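Local coordinates for N2152 (Neocallimastix frontalis, PDB 5U22), which is a family 39 glycoside hydrolase from an anaerobic rumen fungus, probably hydrolysing glycosidic bonds in rare arabinosyl substrates, at residues A[50-55]-A[291-296]; A[59-64]-A[301-306]; A[306-311]-A[343-348]. One frame throughout, in Å; residues are numbered along the deposited sequence.

Interaction 1: A[50-55]-A[291-296]; sequences NVPKDY and SLLASD
One face of the Asp296 carboxylate receives the methyl CG1 of Val51, which sits almost squarely above CG at 3.8 Å, while OD1 of the same group is taken by a salt bridge from Arg288. Beside it the puckered ring of Pro52 meets CD1 of Leu293 on its CB–CG side, Pro52 CG being 3.7 Å from Leu293 CD1. These contacts join two loops of the TIM-barrel domain: 50-55 lies ahead of helix 55-58, near the start of the barrel, and 291-296 follows the last barrel strand, 275-278. Val51 suits its place because CG1 stands anti to the backbone N (chi1 -171°) and so reaches over the acid, a branched apolar cover needing no polar partner. A cis peptide bond precedes Pro52, a geometry proline tolerates far better than other residues, and the buried ring also packs on Leu47, Val59 and Leu289. Leu293 approaches that ring at about a right angle, with Trp303 against another part of its side chain. No direct hydrogen bond links the loops; instead a water joins their backbones, accepting from Lys53 N at 2.6 Å and donating to Asp296 O at 2.8 Å.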
loop_
_atom_site.group_PDB
_atom_site.type_symbol
_atom_site.label_atom_id
_atom_site.label_comp_id
_atom_site.label_asym_id
_atom_site.label_seq_id
_atom_site.Cartn_x
_atom_site.Cartn_y
_atom_site.Cartn_z
ATOM N N ASN A 50 18.509 -8.791 5.991
ATOM C CA ASN A 50 19.345 -7.874 6.760
ATOM C C ASN A 50 19.454 -6.496 6.109
ATOM O O ASN A 50 20.428 -5.776 6.357
ATOM C CB ASN A 50 20.747 -8.477 6.983
ATOM C CG ASN A 50 21.453 -7.886 8.201
ATOM O OD1 ASN A 50 20.813 -7.567 9.203
ATOM N ND2 ASN A 50 22.772 -7.735 8.113
ATOM N N VAL A 51 18.492 -6.121 5.268
ATOM C CA VAL A 51 18.385 -4.755 4.768
ATOM C C VAL A 51 16.927 -4.354 4.927
ATOM O O VAL A 51 16.043 -5.117 4.539
ATOM C CB VAL A 51 18.833 -4.612 3.304
ATOM C CG1 VAL A 51 18.900 -3.129 2.915
ATOM C CG2 VAL A 51 20.193 -5.294 3.066
ATOM N N PRO A 52 16.661 -3.183 5.538
ATOM C CA PRO A 52 17.622 -2.287 6.187
ATOM C C PRO A 52 18.268 -2.989 7.367
ATOM O O PRO A 52 17.637 -3.841 7.983
ATOM C CB PRO A 52 16.759 -1.110 6.675
ATOM C CG PRO A 52 15.452 -1.234 5.952
ATOM C CD PRO A 52 15.280 -2.704 5.683
ATOM N N LYS A 53 19.517 -2.647 7.668
ATOM C CA LYS A 53 20.178 -3.253 8.818
ATOM C C LYS A 53 19.563 -2.753 10.120
ATOM O O LYS A 53 19.318 -3.539 11.050
ATOM C CB LYS A 53 21.675 -2.939 8.750
ATOM C CG LYS A 53 22.612 -4.043 9.171
ATOM C CD LYS A 53 24.077 -3.607 8.986
ATOM C CE LYS A 53 24.603 -3.959 7.601
ATOM N NZ LYS A 53 26.061 -3.654 7.430
ATOM N N ASP A 54 19.281 -1.454 10.195
ATOM C CA ASP A 54 18.828 -0.813 11.426
ATOM C C ASP A 54 17.308 -0.837 11.451
ATOM O O ASP A 54 16.650 0.105 11.007
ATOM C CB ASP A 54 19.376 0.609 11.493
ATOM C CG ASP A 54 19.039 1.321 12.786
ATOM O OD1 ASP A 54 18.165 0.846 13.542
ATOM O OD2 ASP A 54 19.633 2.398 13.025
ATOM N N TYR A 55 16.743 -1.920 11.998
ATOM C CA TYR A 55 15.288 -2.040 12.066
ATOM C C TYR A 55 14.684 -0.919 12.905
ATOM O O TYR A 55 13.673 -0.328 12.521
ATOM C CB TYR A 55 14.879 -3.405 12.635
ATOM C CG TYR A 55 13.384 -3.682 12.496
ATOM C CD1 TYR A 55 12.462 -3.118 13.373
ATOM C CD2 TYR A 55 12.900 -4.492 11.477
ATOM C CE1 TYR A 55 11.103 -3.354 13.242
ATOM C CE2 TYR A 55 11.553 -4.738 11.342
ATOM C CZ TYR A 55 10.659 -4.165 12.221
ATOM O OH TYR A 55 9.320 -4.405 12.075
ATOM N N SER A 291 11.600 2.077 -2.132
ATOM C CA SER A 291 12.376 3.268 -2.476
ATOM C C SER A 291 12.109 4.407 -1.501
ATOM O O SER A 291 12.213 5.582 -1.849
ATOM C CB SER A 291 12.117 3.710 -3.922
ATOM O OG SER A 291 12.593 2.728 -4.832
ATOM N N LEU A 292 11.746 4.072 -0.266
ATOM C CA LEU A 292 11.681 5.093 0.769
ATOM C C LEU A 292 13.057 5.438 1.298
ATOM O O LEU A 292 13.242 6.534 1.845
ATOM C CB LEU A 292 10.787 4.645 1.931
ATOM C CG LEU A 292 9.276 4.870 1.802
ATOM C CD1 LEU A 292 8.783 4.697 0.390
ATOM C CD2 LEU A 292 8.490 3.988 2.782
ATOM N N LEU A 293 14.010 4.522 1.155
ATOM C CA LEU A 293 15.401 4.769 1.488
ATOM C C LEU A 293 16.167 5.113 0.219
ATOM O O LEU A 293 15.949 4.511 -0.841
ATOM C CB LEU A 293 16.038 3.548 2.157
ATOM C CG LEU A 293 15.354 3.020 3.414
ATOM C CD1 LEU A 293 16.132 1.824 3.977
ATOM C CD2 LEU A 293 15.241 4.123 4.457
ATOM N N ALA A 294 17.053 6.103 0.334
ATOM C CA ALA A 294 17.861 6.553 -0.784
ATOM C C ALA A 294 19.024 5.614 -1.046
ATOM O O ALA A 294 19.545 5.573 -2.170
ATOM C CB ALA A 294 18.382 7.965 -0.501
ATOM N N SER A 295 19.445 4.888 -0.014
ATOM C CA SER A 295 20.473 3.866 -0.095
ATOM C C SER A 295 20.062 2.767 0.863
ATOM O O SER A 295 18.996 2.836 1.483
ATOM C CB SER A 295 21.847 4.433 0.267
ATOM O OG SER A 295 21.898 4.719 1.648
ATOM N N ASP A 296 20.917 1.757 1.025
ATOM C CA ASP A 296 20.617 0.736 2.023
ATOM C C ASP A 296 20.558 1.302 3.439
ATOM O O ASP A 296 19.892 0.716 4.297
ATOM C CB ASP A 296 21.647 -0.393 1.946
ATOM C CG ASP A 296 21.412 -1.301 0.764
ATOM O OD1 ASP A 296 20.691 -0.877 -0.163
ATOM O OD2 ASP A 296 21.944 -2.436 0.760
HETATM O O HOH W 1 20.957 -0.993 6.223
#

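Interaction 2: A[59-64]-A[301-306]; sequences VAPLNI and AGWYFY
Leu62 lays its methyl CD2 over one face of the Trp303 indole, 3.9 Å from the centroid of the five-membered ring and 16° off the ring normal, a CH-pi contact. The indole is brought there by its own torsions: CG stands anti to the backbone N (chi1 -168°), and chi2 of 95° turns the ring broadside to the leucine. The forked end of Leu62 is well matched to this surface, for CD1 reaches the pyrrole side, 3.8 Å from Trp303 NE1, while CD2 also rests against Trp303 O and, more loosely, Tyr306 CB at 4.3 Å. Pro61 adds a compact ring whose CB is 3.8 Å from Trp303 CZ2, the two side chains crossing at about a right angle. In the TIM barrel this seats the short 3-10 turn 60-62, just before strand 66-70, against helix 301-310, which follows the last barrel strand. Tryptophan offers both the broad apolar face and a donor: NE1 is hydrogen-bonded to Leu58 O, which fixes the ring's rotation, and Lys299 makes a cation-pi contact with it. On the helix itself Trp303 CE3 lies 3.9 Å above the Tyr304 ring plane, over its centre. Tyr306 turns its phenol away from the turn to hydrogen-bond with Tyr247 OH. Its backbone O instead accepts a hydrogen bond from a water at 2.7 Å, and the same water donates to Leu62 O.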
loop_
_atom_site.group_PDB
_atom_site.type_symbol
_atom_site.label_atom_id
_atom_site.label_comp_id
_atom_site.label_asym_id
_atom_site.label_seq_id
_atom_site.Cartn_x
_atom_site.Cartn_y
_atom_site.Cartn_z
ATOM N N VAL A 59 12.693 0.936 10.090
ATOM C CA VAL A 59 11.461 0.189 9.846
ATOM C C VAL A 59 10.436 0.485 10.928
ATOM O O VAL A 59 9.305 0.901 10.638
ATOM C CB VAL A 59 11.742 -1.322 9.768
ATOM C CG1 VAL A 59 10.468 -2.080 9.456
ATOM C CG2 VAL A 59 12.830 -1.614 8.732
ATOM N N ALA A 60 10.822 0.255 12.178
ATOM C CA ALA A 60 9.912 0.467 13.300
ATOM C C ALA A 60 9.192 1.814 13.281
ATOM O O ALA A 60 7.985 1.836 13.586
ATOM C CB ALA A 60 10.682 0.298 14.623
ATOM N N PRO A 61 9.831 2.944 12.955
ATOM C CA PRO A 61 9.115 4.231 13.030
ATOM C C PRO A 61 8.012 4.395 12.011
ATOM O O PRO A 61 7.216 5.334 12.139
ATOM C CB PRO A 61 10.220 5.263 12.789
ATOM C CG PRO A 61 11.474 4.554 13.197
ATOM C CD PRO A 61 11.267 3.161 12.696
ATOM N N LEU A 62 7.934 3.536 11.008
ATOM C CA LEU A 62 6.967 3.727 9.936
ATOM C C LEU A 62 5.594 3.154 10.245
ATOM O O LEU A 62 4.656 3.416 9.485
ATOM C CB LEU A 62 7.490 3.097 8.642
ATOM C CG LEU A 62 8.706 3.786 8.031
ATOM C CD1 LEU A 62 9.079 3.114 6.730
ATOM C CD2 LEU A 62 8.397 5.271 7.825
ATOM N N ASN A 63 5.452 2.366 11.310
ATOM C CA ASN A 63 4.155 1.775 11.656
ATOM C C ASN A 63 3.626 0.926 10.497
ATOM O O ASN A 63 2.475 1.056 10.072
ATOM C CB ASN A 63 3.155 2.872 12.040
ATOM C CG ASN A 63 2.188 2.441 13.116
ATOM O OD1 ASN A 63 2.280 1.338 13.658
ATOM N ND2 ASN A 63 1.255 3.328 13.449
ATOM N N ILE A 64 4.503 0.057 9.984
ATOM C CA ILE A 64 4.202 -0.806 8.847
ATOM C C ILE A 64 2.886 -1.552 9.029
ATOM O O ILE A 64 2.576 -2.051 10.116
ATOM C CB ILE A 64 5.369 -1.792 8.658
ATOM C CG1 ILE A 64 6.642 -1.050 8.227
ATOM C CG2 ILE A 64 5.008 -2.877 7.649
ATOM C CD1 ILE A 64 6.519 -0.383 6.861
ATOM N N ALA A 301 13.427 11.008 0.715
ATOM C CA ALA A 301 12.290 11.886 0.982
ATOM C C ALA A 301 11.043 11.087 1.341
ATOM O O ALA A 301 10.313 11.453 2.264
ATOM C CB ALA A 301 12.009 12.776 -0.231
ATOM N N GLY A 302 10.794 9.990 0.626
ATOM C CA GLY A 302 9.583 9.219 0.858
ATOM C C GLY A 302 9.488 8.653 2.259
ATOM O O GLY A 302 8.391 8.507 2.798
ATOM N N TRP A 303 10.628 8.322 2.869
ATOM C CA TRP A 303 10.600 7.829 4.242
ATOM C C TRP A 303 9.878 8.819 5.141
ATOM O O TRP A 303 9.002 8.449 5.929
ATOM C CB TRP A 303 12.020 7.589 4.747
ATOM C CG TRP A 303 12.049 6.827 6.029
ATOM C CD1 TRP A 303 12.190 5.475 6.174
ATOM C CD2 TRP A 303 11.937 7.365 7.357
ATOM N NE1 TRP A 303 12.170 5.142 7.506
ATOM C CE2 TRP A 303 12.016 6.283 8.252
ATOM C CE3 TRP A 303 11.780 8.658 7.874
ATOM C CZ2 TRP A 303 11.933 6.451 9.644
ATOM C CZ3 TRP A 303 11.698 8.823 9.260
ATOM C CH2 TRP A 303 11.778 7.722 10.125
ATOM N N TYR A 304 10.209 10.101 5.003
ATOM C CA TYR A 304 9.608 11.108 5.867
ATOM C C TYR A 304 8.117 11.277 5.586
ATOM O O TYR A 304 7.330 11.486 6.520
ATOM C CB TYR A 304 10.355 12.427 5.712
ATOM C CG TYR A 304 11.740 12.376 6.319
ATOM C CD1 TYR A 304 12.857 12.099 5.535
ATOM C CD2 TYR A 304 11.923 12.588 7.684
ATOM C CE1 TYR A 304 14.134 12.044 6.101
ATOM C CE2 TYR A 304 13.197 12.538 8.253
ATOM C CZ TYR A 304 14.289 12.273 7.453
ATOM O OH TYR A 304 15.540 12.220 8.035
ATOM N N PHE A 305 7.701 11.177 4.313
ATOM C CA PHE A 305 6.274 11.253 4.017
ATOM C C PHE A 305 5.528 10.071 4.629
ATOM O O PHE A 305 4.478 10.251 5.260
ATOM C CB PHE A 305 6.012 11.339 2.501
ATOM C CG PHE A 305 4.599 11.756 2.161
ATOM C CD1 PHE A 305 4.196 13.080 2.312
ATOM C CD2 PHE A 305 3.668 10.827 1.718
ATOM C CE1 PHE A 305 2.898 13.465 2.024
ATOM C CE2 PHE A 305 2.365 11.207 1.418
ATOM C CZ PHE A 305 1.978 12.528 1.582
ATOM N N TYR A 306 6.074 8.856 4.492
ATOM C CA TYR A 306 5.412 7.698 5.078
ATOM C C TYR A 306 5.487 7.706 6.601
ATOM O O TYR A 306 4.634 7.101 7.255
ATOM C CB TYR A 306 6.000 6.412 4.480
ATOM C CG TYR A 306 5.351 6.075 3.147
ATOM C CD1 TYR A 306 5.693 6.761 1.983
ATOM C CD2 TYR A 306 4.371 5.096 3.065
ATOM C CE1 TYR A 306 5.079 6.455 0.769
ATOM C CE2 TYR A 306 3.761 4.781 1.864
ATOM C CZ TYR A 306 4.111 5.462 0.723
ATOM O OH TYR A 306 3.491 5.116 -0.458
HETATM O O HOH W 2 4.076 4.438 7.006
#

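Interaction 3: A[306-311]-A[343-348]; sequences YKWYGD and SFIFGG
Ile345 carries CG1 between its backbone N and carbonyl carbon (chi1 63°), and the extended chi2 of -179° sends CD1 out to Tyr309, where it lies 3.7 Å from CB. Its other branch, CG2, touches Trp308 CB and CE3, both at 4.1 Å. Tyr309 holds CG anti to the backbone N (chi1 -180°), and CD1 of Ile345 meets the root of that side chain at about a right angle. Beta-branched isoleucine suits both jobs: it is at ease in a strand, and its two branches reach two neighbouring helix residues. The contact joins the two domains, helix 301-310 of the TIM barrel and strand 341-347 of the beta-sandwich. Replacing Ile345 by an alanine removes both CD1 and CG2, which would probably open a gap beside Tyr309 CB and Trp308 CB where those two branches now pack. The tyrosine also has a polar role, its OH being hydrogen-bonded to Glu269 and Ala40 N, while Arg417 makes a cation-pi contact with Trp308. One turn apart on the helix, Lys307 NZ and Asp311 OD1 form a salt bridge of 3.1 Å on the oxygen's syn lone pair. A water spans the domains as well, donating to Trp308 O at 2.8 Å and hydrogen-bonding with Ser343 OG.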
loop_
_atom_site.group_PDB
_atom_site.type_symbol
_atom_site.label_atom_id
_atom_site.label_comp_id
_atom_site.label_asym_id
_atom_site.label_seq_id
_atom_site.Cartn_x
_atom_site.Cartn_y
_atom_site.Cartn_z
ATOM N N TYR A 306 6.074 8.856 4.492
ATOM C CA TYR A 306 5.412 7.698 5.078
ATOM C C TYR A 306 5.487 7.706 6.601
ATOM O O TYR A 306 4.634 7.101 7.255
ATOM C CB TYR A 306 6.000 6.412 4.480
ATOM C CG TYR A 306 5.351 6.075 3.147
ATOM C CD1 TYR A 306 5.693 6.761 1.983
ATOM C CD2 TYR A 306 4.371 5.096 3.065
ATOM C CE1 TYR A 306 5.079 6.455 0.769
ATOM C CE2 TYR A 306 3.761 4.781 1.864
ATOM C CZ TYR A 306 4.111 5.462 0.723
ATOM O OH TYR A 306 3.491 5.116 -0.458
ATOM N N LYS A 307 6.473 8.394 7.182
ATOM C CA LYS A 307 6.493 8.554 8.633
ATOM C C LYS A 307 5.320 9.411 9.097
ATOM O O LYS A 307 4.643 9.076 10.081
ATOM C CB LYS A 307 7.832 9.157 9.066
ATOM C CG LYS A 307 7.900 9.571 10.543
ATOM C CD LYS A 307 8.024 8.381 11.469
ATOM C CE LYS A 307 8.170 8.832 12.937
ATOM N NZ LYS A 307 7.641 7.814 13.869
ATOM N N TRP A 308 5.067 10.527 8.402
ATOM C CA TRP A 308 3.876 11.329 8.682
ATOM C C TRP A 308 2.630 10.464 8.632
ATOM O O TRP A 308 1.761 10.531 9.511
ATOM C CB TRP A 308 3.742 12.441 7.649
ATOM C CG TRP A 308 4.669 13.582 7.772
ATOM C CD1 TRP A 308 5.490 13.879 8.813
ATOM C CD2 TRP A 308 4.868 14.600 6.793
ATOM N NE1 TRP A 308 6.189 15.037 8.547
ATOM C CE2 TRP A 308 5.823 15.497 7.308
ATOM C CE3 TRP A 308 4.329 14.840 5.522
ATOM C CZ2 TRP A 308 6.248 16.625 6.600
ATOM C CZ3 TRP A 308 4.751 15.957 4.822
ATOM C CH2 TRP A 308 5.702 16.835 5.361
ATOM N N TYR A 309 2.539 9.641 7.588
ATOM C CA TYR A 309 1.389 8.766 7.403
ATOM C C TYR A 309 1.265 7.774 8.547
ATOM O O TYR A 309 0.192 7.624 9.147
ATOM C CB TYR A 309 1.547 8.044 6.064
ATOM C CG TYR A 309 0.449 7.084 5.676
ATOM C CD1 TYR A 309 -0.897 7.381 5.908
ATOM C CD2 TYR A 309 0.762 5.900 5.020
ATOM C CE1 TYR A 309 -1.912 6.501 5.519
ATOM C CE2 TYR A 309 -0.236 5.020 4.608
ATOM C CZ TYR A 309 -1.565 5.319 4.857
ATOM O OH TYR A 309 -2.531 4.435 4.437
ATOM N N GLY A 310 2.359 7.082 8.863
ATOM C CA GLY A 310 2.315 6.078 9.911
ATOM C C GLY A 310 1.995 6.652 11.275
ATOM O O GLY A 310 1.466 5.940 12.138
ATOM N N ASP A 311 2.334 7.931 11.501
ATOM C CA ASP A 311 2.040 8.600 12.769
ATOM C C ASP A 311 0.561 8.885 12.954
ATOM O O ASP A 311 0.156 9.243 14.067
ATOM C CB ASP A 311 2.783 9.940 12.886
ATOM C CG ASP A 311 4.275 9.781 13.088
ATOM O OD1 ASP A 311 4.729 8.653 13.374
ATOM O OD2 ASP A 311 4.991 10.809 12.984
ATOM N N SER A 343 -4.494 15.944 11.153
ATOM C CA SER A 343 -3.356 15.850 10.247
ATOM C C SER A 343 -3.858 15.619 8.830
ATOM O O SER A 343 -4.698 14.749 8.604
ATOM C CB SER A 343 -2.412 14.718 10.652
ATOM O OG SER A 343 -1.308 14.643 9.755
ATOM N N PHE A 344 -3.315 16.371 7.880
ATOM C CA PHE A 344 -3.683 16.275 6.469
ATOM C C PHE A 344 -2.393 16.195 5.668
ATOM O O PHE A 344 -1.590 17.134 5.704
ATOM C CB PHE A 344 -4.516 17.490 6.042
ATOM C CG PHE A 344 -4.943 17.463 4.595
ATOM C CD1 PHE A 344 -5.111 16.255 3.931
ATOM C CD2 PHE A 344 -5.186 18.641 3.905
ATOM C CE1 PHE A 344 -5.499 16.223 2.596
ATOM C CE2 PHE A 344 -5.588 18.613 2.567
ATOM C CZ PHE A 344 -5.741 17.396 1.922
ATOM N N ILE A 345 -2.171 15.073 4.978
ATOM C CA ILE A 345 -0.997 14.911 4.121
ATOM C C ILE A 345 -1.456 14.796 2.679
ATOM O O ILE A 345 -2.469 14.145 2.391
ATOM C CB ILE A 345 -0.135 13.694 4.528
ATOM C CG1 ILE A 345 -0.913 12.382 4.382
ATOM C CG2 ILE A 345 0.334 13.838 5.960
ATOM C CD1 ILE A 345 -0.087 11.149 4.800
ATOM N N PHE A 346 -0.712 15.422 1.765
ATOM C CA PHE A 346 -1.177 15.495 0.389
ATOM C C PHE A 346 -0.003 15.811 -0.528
ATOM O O PHE A 346 1.071 16.232 -0.092
ATOM C CB PHE A 346 -2.293 16.540 0.241
ATOM C CG PHE A 346 -1.937 17.897 0.793
ATOM C CD1 PHE A 346 -2.141 18.186 2.136
ATOM C CD2 PHE A 346 -1.406 18.883 -0.029
ATOM C CE1 PHE A 346 -1.830 19.448 2.654
ATOM C CE2 PHE A 346 -1.097 20.142 0.469
ATOM C CZ PHE A 346 -1.298 20.424 1.813
ATOM N N GLY A 347 -0.230 15.615 -1.819
ATOM C CA GLY A 347 0.817 15.831 -2.794
ATOM C C GLY A 347 0.401 15.337 -4.157
ATOM O O GLY A 347 -0.566 14.576 -4.274
ATOM N N GLY A 348 1.115 15.761 -5.188
ATOM C CA GLY A 348 0.813 15.361 -6.542
ATOM C C GLY A 348 0.634 16.541 -7.477
ATOM O O GLY A 348 0.573 17.704 -7.050
HETATM O O HOH W 3 0.719 12.897 10.646
#

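Overall arrangement
Helix 301-310 ties the set together: interactions 2 and 3 both use it, share Tyr306 and have centres about 10 Å apart. Interaction 1 is centred about 11 Å from interaction 2 and about 20 Å from interaction 3, yet Leu292 CD2 packs on Tyr306 CG at 3.8 Å. The turn of interaction 2 also reaches the helix part of interaction 3 through probable hydrogen bonds, Asn63 ND2 to Gly310 O at 2.9 Å and Lys307 NZ to Pro61 O at 3.1 Å. Phe305 CZ, 3.8 Å from Ile345 CB, extends the packing into the sandwich. The Tyr306 side chain lies about 13 Å from a bound Bis-Tris molecule, too far for direct contact.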